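Local coordinates for L protein (CAS virus, PDB 5MV0) that probably supplies the cap-snatching endonuclease of the arenavirus polymerase, which would cut capped host RNAs into primers for viral transcription, at residues Pro110-Arg115 and Leu187-Thr192; Leu157-Leu162 and Lys197-Glu202; Ile168-Asp173 and Glu182-Leu187. All blocks are in the same frame, centred on the assembly; numbering follows the deposited sequence.

How the interactions relate
Helix 181-192 ties the three contacts together: it reaches helix 110-122 through one salt bridge in interaction 1, meets the end of helix 155-170 in interaction 3, and its Leu191 packs on both Phe159 and Leu199 of interaction 2. The centres lie about 18 Å apart for interactions 1 and 2, about 14 Å for 1 and 3, and about 16 Å for 2 and 3. Leu187 belongs to the segments of both 1 and 3, and its CD2 lies 3.7 Å from Leu162 CD1 of interaction 2. Leu191 CG reaches Leu199 CD2 at 3.7 Å. Interaction 1 is wholly polar, interaction 2 is mainly apolar, and interaction 3 combines a phenol-serine hydrogen bond with apolar packing.

Interaction 1: residues Pro110-Arg115 and Leu187-Thr192; sequences PSDQKR and LKRSLT
A salt-bridge network with Asp112 at its centre, between Arg189 of helix 181-192 and Arg115 one turn further along helix 110-122, joins the two segments. Asp112 OD2 lies 3.3 Å from Arg189 NH2, but well out of the guanidinium plane, and carboxylate and guanidinium are turned 46° against each other. The attraction is therefore one of charge, with no N-H aimed at the oxygen. A water also bridges the two, weakly on the arginine side: it donates to Asp112 OD2 at 2.7 Å and accepts from Arg189 NE at 3.5 Å. The other carboxylate oxygen faces its own helix, where Arg115 NH1 reaches Asp112 OD1 at 2.8 Å and NH2 reaches it at 2.9 Å, both weak bonds within a salt bridge, with angles near 118°. Arg189 bends at its third torsion (chi3 -58°), and its NH2 also forms a salt bridge to Glu186 on its own helix. The CA atoms of Asp112 and Arg189 are 11.2 Å apart, a gap spanned mainly by the length of Arg189. Asp112 and Arg189 also touch Arg107 and Ser108, respectively, in the loop between strand 98-106 and helix 110-122, while Leu187 and Leu191 of segment 187-192 pack against helix 155-170.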
loop_
_atom_site.group_PDB
_atom_site.type_symbol
_atom_site.label_atom_id
_atom_site.label_comp_id
_atom_site.label_asym_id
_atom_site.label_seq_id
_atom_site.Cartn_x
_atom_site.Cartn_y
_atom_site.Cartn_z
ATOM N N PRO B 110 4.815 -31.599 -6.131
ATOM C CA PRO B 110 5.960 -31.561 -7.057
ATOM C C PRO B 110 5.654 -32.096 -8.438
ATOM O O PRO B 110 6.245 -31.613 -9.414
ATOM C CB PRO B 110 7.024 -32.411 -6.340
ATOM C CG PRO B 110 6.298 -33.142 -5.248
ATOM C CD PRO B 110 5.150 -32.267 -4.862
ATOM N N SER B 111 4.756 -33.077 -8.567
ATOM C CA SER B 111 4.437 -33.582 -9.899
ATOM C C SER B 111 3.659 -32.548 -10.701
ATOM O O SER B 111 3.809 -32.465 -11.927
ATOM C CB SER B 111 3.652 -34.892 -9.809
ATOM O OG SER B 111 2.373 -34.682 -9.243
ATOM N N ASP B 112 2.810 -31.763 -10.030
ATOM C CA ASP B 112 2.167 -30.631 -10.693
ATOM C C ASP B 112 3.172 -29.532 -11.012
ATOM O O ASP B 112 3.077 -28.885 -12.062
ATOM C CB ASP B 112 1.035 -30.086 -9.824
ATOM C CG ASP B 112 -0.200 -30.955 -9.877
ATOM O OD1 ASP B 112 -0.420 -31.593 -10.927
ATOM O OD2 ASP B 112 -0.936 -31.020 -8.867
ATOM N N GLN B 113 4.139 -29.299 -10.116
ATOM C CA GLN B 113 5.214 -28.363 -10.430
ATOM C C GLN B 113 5.924 -28.750 -11.722
ATOM O O GLN B 113 6.221 -27.885 -12.560
ATOM C CB GLN B 113 6.215 -28.293 -9.274
ATOM C CG GLN B 113 5.680 -27.617 -8.018
ATOM C CD GLN B 113 6.544 -27.847 -6.794
ATOM O OE1 GLN B 113 7.730 -28.169 -6.896
ATOM N NE2 GLN B 113 5.945 -27.699 -5.622
ATOM N N LYS B 114 6.197 -30.047 -11.909
ATOM C CA LYS B 114 6.936 -30.478 -13.092
ATOM C C LYS B 114 6.134 -30.239 -14.361
ATOM O O LYS B 114 6.678 -29.758 -15.362
ATOM C CB LYS B 114 7.320 -31.961 -12.977
ATOM C CG LYS B 114 8.273 -32.261 -11.828
ATOM C CD LYS B 114 9.345 -33.270 -12.220
ATOM C CE LYS B 114 9.996 -33.893 -10.988
ATOM N NZ LYS B 114 10.457 -32.862 -10.009
ATOM N N ARG B 115 4.843 -30.578 -14.337
ATOM C CA ARG B 115 3.997 -30.395 -15.512
ATOM C C ARG B 115 3.804 -28.919 -15.818
ATOM O O ARG B 115 3.799 -28.516 -16.988
ATOM C CB ARG B 115 2.644 -31.075 -15.303
ATOM C CG ARG B 115 2.744 -32.552 -14.956
ATOM C CD ARG B 115 1.533 -33.321 -15.454
ATOM N NE ARG B 115 0.287 -32.675 -15.063
ATOM C CZ ARG B 115 -0.227 -32.726 -13.840
ATOM N NH1 ARG B 115 0.399 -33.396 -12.877
ATOM N NH2 ARG B 115 -1.370 -32.100 -13.579
ATOM N N LEU B 187 -5.964 -24.958 -5.048
ATOM C CA LEU B 187 -5.939 -24.117 -3.859
ATOM C C LEU B 187 -6.279 -24.922 -2.611
ATOM O O LEU B 187 -5.670 -24.717 -1.558
ATOM C CB LEU B 187 -6.885 -22.929 -4.031
ATOM C CG LEU B 187 -6.477 -22.026 -5.200
ATOM C CD1 LEU B 187 -7.533 -20.991 -5.480
ATOM C CD2 LEU B 187 -5.119 -21.353 -4.967
ATOM N N LYS B 188 -7.232 -25.858 -2.709
ATOM C CA LYS B 188 -7.531 -26.706 -1.558
ATOM C C LYS B 188 -6.309 -27.519 -1.147
ATOM O O LYS B 188 -5.993 -27.615 0.046
ATOM C CB LYS B 188 -8.705 -27.638 -1.861
ATOM C CG LYS B 188 -10.058 -27.026 -1.616
ATOM C CD LYS B 188 -11.050 -28.073 -1.103
ATOM C CE LYS B 188 -11.338 -29.131 -2.152
ATOM N NZ LYS B 188 -12.325 -30.133 -1.659
ATOM N N ARG B 189 -5.599 -28.089 -2.126
ATOM C CA ARG B 189 -4.367 -28.815 -1.829
ATOM C C ARG B 189 -3.327 -27.899 -1.200
ATOM O O ARG B 189 -2.665 -28.274 -0.225
ATOM C CB ARG B 189 -3.804 -29.448 -3.101
ATOM C CG ARG B 189 -4.529 -30.709 -3.546
ATOM C CD ARG B 189 -3.699 -31.486 -4.576
ATOM N NE ARG B 189 -3.392 -30.666 -5.740
ATOM C CZ ARG B 189 -4.175 -30.564 -6.810
ATOM N NH1 ARG B 189 -5.313 -31.248 -6.871
ATOM N NH2 ARG B 189 -3.817 -29.777 -7.816
ATOM N N SER B 190 -3.163 -26.692 -1.753
ATOM C CA SER B 190 -2.229 -25.726 -1.181
ATOM C C SER B 190 -2.568 -25.416 0.270
ATOM O O SER B 190 -1.666 -25.215 1.094
ATOM C CB SER B 190 -2.224 -24.439 -2.014
ATOM O OG SER B 190 -1.670 -24.675 -3.298
ATOM N N LEU B 191 -3.861 -25.372 0.604
ATOM C CA LEU B 191 -4.242 -25.082 1.982
ATOM C C LEU B 191 -3.728 -26.158 2.931
ATOM O O LEU B 191 -3.257 -25.843 4.032
ATOM C CB LEU B 191 -5.764 -24.933 2.100
ATOM C CG LEU B 191 -6.329 -24.327 3.389
ATOM C CD1 LEU B 191 -5.801 -22.914 3.633
ATOM C CD2 LEU B 191 -7.867 -24.328 3.420
ATOM N N THR B 192 -3.786 -27.434 2.518
ATOM C CA THR B 192 -3.370 -28.518 3.413
ATOM C C THR B 192 -1.867 -28.535 3.678
ATOM O O THR B 192 -1.422 -29.294 4.544
ATOM C CB THR B 192 -3.778 -29.896 2.865
ATOM O OG1 THR B 192 -3.019 -30.190 1.685
ATOM C CG2 THR B 192 -5.258 -29.927 2.525
HETATM O O HOH W 1 -0.340 -29.345 -6.773
#

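Interaction 2: residues Leu157-Leu162 and Lys197-Glu202; sequences LLFELL and KTLTSE
The CH-pi contact between Thr198 and Phe159 dominates this pairing. The methyl carbon Thr198 CG2 lies 3.4 Å from the centroid of the Phe159 ring, only 10° off the ring normal, so it sits over the middle of one face. Both first torsions favour this: Phe159 reaches out with CG anti to its backbone N (chi1 167°), and in Thr198 it is the methyl that takes the corresponding place, while OG1 stands beside the backbone N. That hydroxyl hydrogen-bonds to Asp195 OD1, just before the helix.

Apolar packing continues at the rim of the ring. Leu199 CD2 lies in the ring plane at the edge, 3.9 Å from Phe159 CE1, and the two side chains cross at about a right angle. Phe159 belongs to the helical part of this PDDEXK-type cap-snatching domain: Leu191 of helix 181-192 packs on both Phe159 and Leu199, and Tyr194 meets the Phe159 ring edge-to-face. Within 157-162, Phe159 is the residue that carries the contact with the short helix 196-200, the CA atoms of Phe159 and Thr198 being 8.1 Å apart.

Main-chain atoms also touch the ring. Thr198 O comes to 3.4 Å from Phe159 CE2, and Leu199 CA to 3.8 Å from Phe159 CZ.

Polar links gather where the chain leaves the helix at Ser201, whose N makes a weak bond to Lys197 O. Ser201 OG pairs with Arg156, which also forms a salt bridge to Glu160, and Leu199 O accepts a hydrogen bond from Lys163 NZ.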
loop_
_atom_site.group_PDB
_atom_site.type_symbol
_atom_site.label_atom_id
_atom_site.label_comp_id
_atom_site.label_asym_id
_atom_site.label_seq_id
_atom_site.Cartn_x
_atom_site.Cartn_y
_atom_site.Cartn_z
ATOM N N LEU B 157 -0.269 -13.266 5.932
ATOM C CA LEU B 157 -1.221 -12.589 5.052
ATOM C C LEU B 157 -1.403 -13.344 3.735
ATOM O O LEU B 157 -2.522 -13.421 3.212
ATOM C CB LEU B 157 -0.777 -11.148 4.806
ATOM C CG LEU B 157 -0.758 -10.231 6.036
ATOM C CD1 LEU B 157 -0.329 -8.807 5.662
ATOM C CD2 LEU B 157 -2.128 -10.223 6.723
ATOM N N LEU B 158 -0.322 -13.906 3.180
ATOM C CA LEU B 158 -0.462 -14.794 2.026
ATOM C C LEU B 158 -1.358 -15.970 2.356
ATOM O O LEU B 158 -2.154 -16.413 1.515
ATOM C CB LEU B 158 0.899 -15.322 1.570
ATOM C CG LEU B 158 1.733 -14.564 0.538
ATOM C CD1 LEU B 158 1.016 -14.477 -0.829
ATOM C CD2 LEU B 158 2.076 -13.199 1.062
ATOM N N PHE B 159 -1.191 -16.530 3.555
ATOM C CA PHE B 159 -2.053 -17.616 4.002
ATOM C C PHE B 159 -3.511 -17.177 4.057
ATOM O O PHE B 159 -4.405 -17.901 3.610
ATOM C CB PHE B 159 -1.613 -18.125 5.380
ATOM C CG PHE B 159 -2.644 -19.009 6.024
ATOM C CD1 PHE B 159 -2.807 -20.324 5.590
ATOM C CD2 PHE B 159 -3.499 -18.514 7.005
ATOM C CE1 PHE B 159 -3.790 -21.139 6.147
ATOM C CE2 PHE B 159 -4.485 -19.325 7.563
ATOM C CZ PHE B 159 -4.624 -20.637 7.145
ATOM N N GLU B 160 -3.774 -16.001 4.639
ATOM C CA GLU B 160 -5.159 -15.548 4.784
ATOM C C GLU B 160 -5.823 -15.297 3.436
ATOM O O GLU B 160 -7.039 -15.495 3.306
ATOM C CB GLU B 160 -5.220 -14.279 5.642
ATOM C CG GLU B 160 -4.838 -14.511 7.087
ATOM C CD GLU B 160 -5.799 -15.447 7.809
ATOM O OE1 GLU B 160 -6.997 -15.460 7.470
ATOM O OE2 GLU B 160 -5.354 -16.186 8.711
ATOM N N LEU B 161 -5.063 -14.847 2.432
ATOM C CA LEU B 161 -5.640 -14.716 1.093
ATOM C C LEU B 161 -6.210 -16.048 0.639
ATOM O O LEU B 161 -7.314 -16.117 0.088
ATOM C CB LEU B 161 -4.586 -14.250 0.086
ATOM C CG LEU B 161 -4.041 -12.832 0.184
ATOM C CD1 LEU B 161 -3.093 -12.623 -0.980
ATOM C CD2 LEU B 161 -5.209 -11.821 0.148
ATOM N N LEU B 162 -5.466 -17.117 0.892
ATOM C CA LEU B 162 -5.863 -18.451 0.452
ATOM C C LEU B 162 -7.015 -18.997 1.295
ATOM O O LEU B 162 -8.009 -19.494 0.757
ATOM C CB LEU B 162 -4.643 -19.370 0.522
ATOM C CG LEU B 162 -4.824 -20.856 0.180
ATOM C CD1 LEU B 162 -5.128 -21.029 -1.305
ATOM C CD2 LEU B 162 -3.575 -21.655 0.603
ATOM N N LYS B 197 -1.566 -25.037 13.294
ATOM C CA LYS B 197 -1.801 -23.854 14.114
ATOM C C LYS B 197 -2.258 -22.684 13.255
ATOM O O LYS B 197 -3.212 -21.980 13.609
ATOM C CB LYS B 197 -0.543 -23.491 14.909
ATOM C CG LYS B 197 -0.709 -22.226 15.761
ATOM C CD LYS B 197 0.455 -22.047 16.734
ATOM C CE LYS B 197 0.242 -20.842 17.646
ATOM N NZ LYS B 197 0.609 -19.580 16.941
ATOM N N THR B 198 -1.586 -22.468 12.121
ATOM C CA THR B 198 -2.010 -21.433 11.187
ATOM C C THR B 198 -3.428 -21.696 10.685
ATOM O O THR B 198 -4.253 -20.774 10.599
ATOM C CB THR B 198 -1.018 -21.374 10.027
ATOM O OG1 THR B 198 0.303 -21.123 10.540
ATOM C CG2 THR B 198 -1.388 -20.276 9.030
ATOM N N LEU B 199 -3.733 -22.960 10.375
ATOM C CA LEU B 199 -5.025 -23.311 9.799
ATOM C C LEU B 199 -6.177 -23.058 10.761
ATOM O O LEU B 199 -7.294 -22.774 10.316
ATOM C CB LEU B 199 -5.016 -24.778 9.365
ATOM C CG LEU B 199 -4.363 -25.086 8.023
ATOM C CD1 LEU B 199 -3.967 -26.558 7.910
ATOM C CD2 LEU B 199 -5.309 -24.694 6.883
ATOM N N THR B 200 -5.941 -23.167 12.074
ATOM C CA THR B 200 -7.033 -23.155 13.038
ATOM C C THR B 200 -7.051 -21.928 13.936
ATOM O O THR B 200 -8.016 -21.747 14.683
ATOM C CB THR B 200 -6.995 -24.419 13.924
ATOM O OG1 THR B 200 -5.776 -24.463 14.691
ATOM C CG2 THR B 200 -7.128 -25.686 13.069
ATOM N N SER B 201 -6.030 -21.084 13.888
ATOM C CA SER B 201 -5.973 -19.959 14.806
ATOM C C SER B 201 -6.850 -18.812 14.310
ATOM O O SER B 201 -7.055 -18.631 13.107
ATOM C CB SER B 201 -4.536 -19.473 14.968
ATOM O OG SER B 201 -4.066 -18.982 13.728
ATOM N N GLU B 202 -7.365 -18.031 15.252
ATOM C CA GLU B 202 -8.153 -16.864 14.884
ATOM C C GLU B 202 -7.246 -15.806 14.270
ATOM O O GLU B 202 -6.102 -15.627 14.689
ATOM C CB GLU B 202 -8.887 -16.296 16.103
ATOM C CG GLU B 202 -9.079 -14.777 16.053
ATOM C CD GLU B 202 -10.262 -14.286 16.873
ATOM O OE1 GLU B 202 -11.024 -15.132 17.392
ATOM O OE2 GLU B 202 -10.433 -13.049 16.989
#

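Interaction 3: residues Ile168-Asp173 and Glu182-Leu187; sequences ILSYSD and EEYDEL
Leu169 and Tyr184 mark the closest backbone approach, their CA atoms 8.5 Å apart, where the last part of helix 155-170 passes the first half of helix 181-192. Helical bonding persists through segment 182-187, with Leu187 N 2.9 Å from Glu183 O. In the other segment the chain turns away: Tyr171 N makes only a weak bond to Ile168 O, and the backbone of Ser172 is extended.

Across the gap the work falls mainly to Tyr184. Its CG stands anti to the backbone N (chi1 -177°), which carries the ring out toward helix 155-170 and brings its hydroxyl to Ser170. Tyr184 OH and Ser170 OG are hydrogen-bonded at a modelled distance of 2.4 Å. That is unusually short, and the exact length is doubtful. Ser170 OG lies in the plane of the ring, and the CZ-OH...OG angle of about 134° shows that it meets the phenol from one side of the C-O bond. The serine oxygen also pairs with Leu166 O on its own helix, so it links that carbonyl to the phenol.

The two helices follow each other in the chain, joined by a loop through residues 171-180, and run in broadly opposite senses without being closely antiparallel.

Apolar contact comes from Leu169. Its CB touches the ring edge, 4.1 Å from Tyr184 CE1, close to the ring plane. Leu166 provides a further contact to the tyrosine, Ile42 of helix 34-57 touches Leu169, Glu183 and Leu187, joining a third helix to both segments, and Ile179 of the connecting loop packs on Leu169 and Leu187.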
loop_
_atom_site.group_PDB
_atom_site.type_symbol
_atom_site.label_atom_id
_atom_site.label_comp_id
_atom_site.label_asym_id
_atom_site.label_seq_id
_atom_site.Cartn_x
_atom_site.Cartn_y
_atom_site.Cartn_z
ATOM N N ILE B 168 -14.896 -18.381 1.387
ATOM C CA ILE B 168 -15.940 -17.723 0.599
ATOM C C ILE B 168 -16.424 -18.635 -0.523
ATOM O O ILE B 168 -17.627 -18.879 -0.676
ATOM C CB ILE B 168 -15.422 -16.387 0.047
ATOM C CG1 ILE B 168 -15.356 -15.348 1.169
ATOM C CG2 ILE B 168 -16.286 -15.898 -1.109
ATOM C CD1 ILE B 168 -14.521 -14.136 0.819
ATOM N N LEU B 169 -15.491 -19.148 -1.330
ATOM C CA LEU B 169 -15.854 -19.953 -2.495
ATOM C C LEU B 169 -16.492 -21.289 -2.115
ATOM O O LEU B 169 -17.214 -21.869 -2.934
ATOM C CB LEU B 169 -14.617 -20.199 -3.361
ATOM C CG LEU B 169 -13.935 -18.964 -3.986
ATOM C CD1 LEU B 169 -12.547 -19.307 -4.520
ATOM C CD2 LEU B 169 -14.786 -18.346 -5.098
ATOM N N SER B 170 -16.246 -21.787 -0.901
ATOM C CA SER B 170 -16.763 -23.088 -0.483
ATOM C C SER B 170 -18.181 -23.036 0.066
ATOM O O SER B 170 -18.773 -24.094 0.299
ATOM C CB SER B 170 -15.849 -23.698 0.582
ATOM O OG SER B 170 -14.612 -24.037 -0.008
ATOM N N TYR B 171 -18.737 -21.846 0.288
ATOM C CA TYR B 171 -20.059 -21.760 0.899
ATOM C C TYR B 171 -21.149 -22.279 -0.034
ATOM O O TYR B 171 -22.088 -22.942 0.414
ATOM C CB TYR B 171 -20.352 -20.322 1.298
ATOM C CG TYR B 171 -21.708 -20.134 1.933
ATOM C CD1 TYR B 171 -22.733 -19.493 1.243
ATOM C CD2 TYR B 171 -21.963 -20.585 3.226
ATOM C CE1 TYR B 171 -23.982 -19.305 1.826
ATOM C CE2 TYR B 171 -23.212 -20.404 3.817
ATOM C CZ TYR B 171 -24.216 -19.762 3.110
ATOM O OH TYR B 171 -25.459 -19.578 3.682
ATOM N N SER B 172 -21.051 -21.977 -1.325
ATOM C CA SER B 172 -22.048 -22.379 -2.308
ATOM C C SER B 172 -21.333 -22.714 -3.608
ATOM O O SER B 172 -20.433 -21.976 -4.025
ATOM C CB SER B 172 -23.073 -21.263 -2.547
ATOM O OG SER B 172 -23.766 -21.464 -3.772
ATOM N N ASP B 173 -21.732 -23.823 -4.251
ATOM C CA ASP B 173 -21.063 -24.206 -5.494
ATOM C C ASP B 173 -21.425 -23.297 -6.663
ATOM O O ASP B 173 -20.954 -23.539 -7.774
ATOM C CB ASP B 173 -21.341 -25.677 -5.846
ATOM C CG ASP B 173 -22.793 -25.949 -6.282
ATOM O OD1 ASP B 173 -23.520 -25.033 -6.741
ATOM O OD2 ASP B 173 -23.195 -27.141 -6.208
ATOM N N GLU B 182 -10.131 -27.321 -11.498
ATOM C CA GLU B 182 -8.699 -27.531 -11.297
ATOM C C GLU B 182 -8.108 -26.489 -10.355
ATOM O O GLU B 182 -7.342 -26.822 -9.442
ATOM C CB GLU B 182 -7.967 -27.494 -12.638
ATOM C CG GLU B 182 -8.233 -28.672 -13.553
ATOM C CD GLU B 182 -9.390 -28.429 -14.510
ATOM O OE1 GLU B 182 -10.334 -27.675 -14.178
ATOM O OE2 GLU B 182 -9.341 -28.997 -15.610
ATOM N N GLU B 183 -8.431 -25.211 -10.576
ATOM C CA GLU B 183 -7.871 -24.167 -9.718
ATOM C C GLU B 183 -8.386 -24.301 -8.291
ATOM O O GLU B 183 -7.617 -24.204 -7.328
ATOM C CB GLU B 183 -8.193 -22.780 -10.280
ATOM C CG GLU B 183 -7.653 -21.651 -9.387
ATOM C CD GLU B 183 -7.523 -20.314 -10.099
ATOM O OE1 GLU B 183 -8.206 -20.081 -11.125
ATOM O OE2 GLU B 183 -6.698 -19.495 -9.641
ATOM N N TYR B 184 -9.690 -24.543 -8.140
ATOM C CA TYR B 184 -10.253 -24.727 -6.810
ATOM C C TYR B 184 -9.577 -25.890 -6.087
ATOM O O TYR B 184 -9.222 -25.775 -4.907
ATOM C CB TYR B 184 -11.763 -24.947 -6.910
ATOM C CG TYR B 184 -12.449 -25.086 -5.576
ATOM C CD1 TYR B 184 -12.734 -23.968 -4.802
ATOM C CD2 TYR B 184 -12.830 -26.332 -5.097
ATOM C CE1 TYR B 184 -13.380 -24.089 -3.588
ATOM C CE2 TYR B 184 -13.463 -26.464 -3.880
ATOM C CZ TYR B 184 -13.735 -25.341 -3.130
ATOM O OH TYR B 184 -14.369 -25.463 -1.916
ATOM N N ASP B 185 -9.375 -27.010 -6.785
ATOM C CA ASP B 185 -8.738 -28.160 -6.150
ATOM C C ASP B 185 -7.279 -27.866 -5.807
ATOM O O ASP B 185 -6.813 -28.245 -4.726
ATOM C CB ASP B 185 -8.846 -29.399 -7.041
ATOM C CG ASP B 185 -10.243 -29.998 -7.039
ATOM O OD1 ASP B 185 -10.544 -30.796 -7.947
ATOM O OD2 ASP B 185 -11.048 -29.657 -6.145
ATOM N N GLU B 186 -6.556 -27.176 -6.703
ATOM C CA GLU B 186 -5.164 -26.807 -6.430
ATOM C C GLU B 186 -5.059 -25.927 -5.189
ATOM O O GLU B 186 -4.173 -26.125 -4.345
ATOM C CB GLU B 186 -4.559 -26.092 -7.645
ATOM C CG GLU B 186 -3.228 -25.374 -7.384
ATOM C CD GLU B 186 -2.129 -26.317 -6.902
ATOM O OE1 GLU B 186 -2.211 -27.515 -7.227
ATOM O OE2 GLU B 186 -1.194 -25.861 -6.196
ATOM N N LEU B 187 -5.964 -24.958 -5.048
ATOM C CA LEU B 187 -5.939 -24.117 -3.859
ATOM C C LEU B 187 -6.279 -24.922 -2.611
ATOM O O LEU B 187 -5.670 -24.717 -1.558
ATOM C CB LEU B 187 -6.885 -22.929 -4.031
ATOM C CG LEU B 187 -6.477 -22.026 -5.200
ATOM C CD1 LEU B 187 -7.533 -20.991 -5.480
ATOM C CD2 LEU B 187 -5.119 -21.353 -4.967
#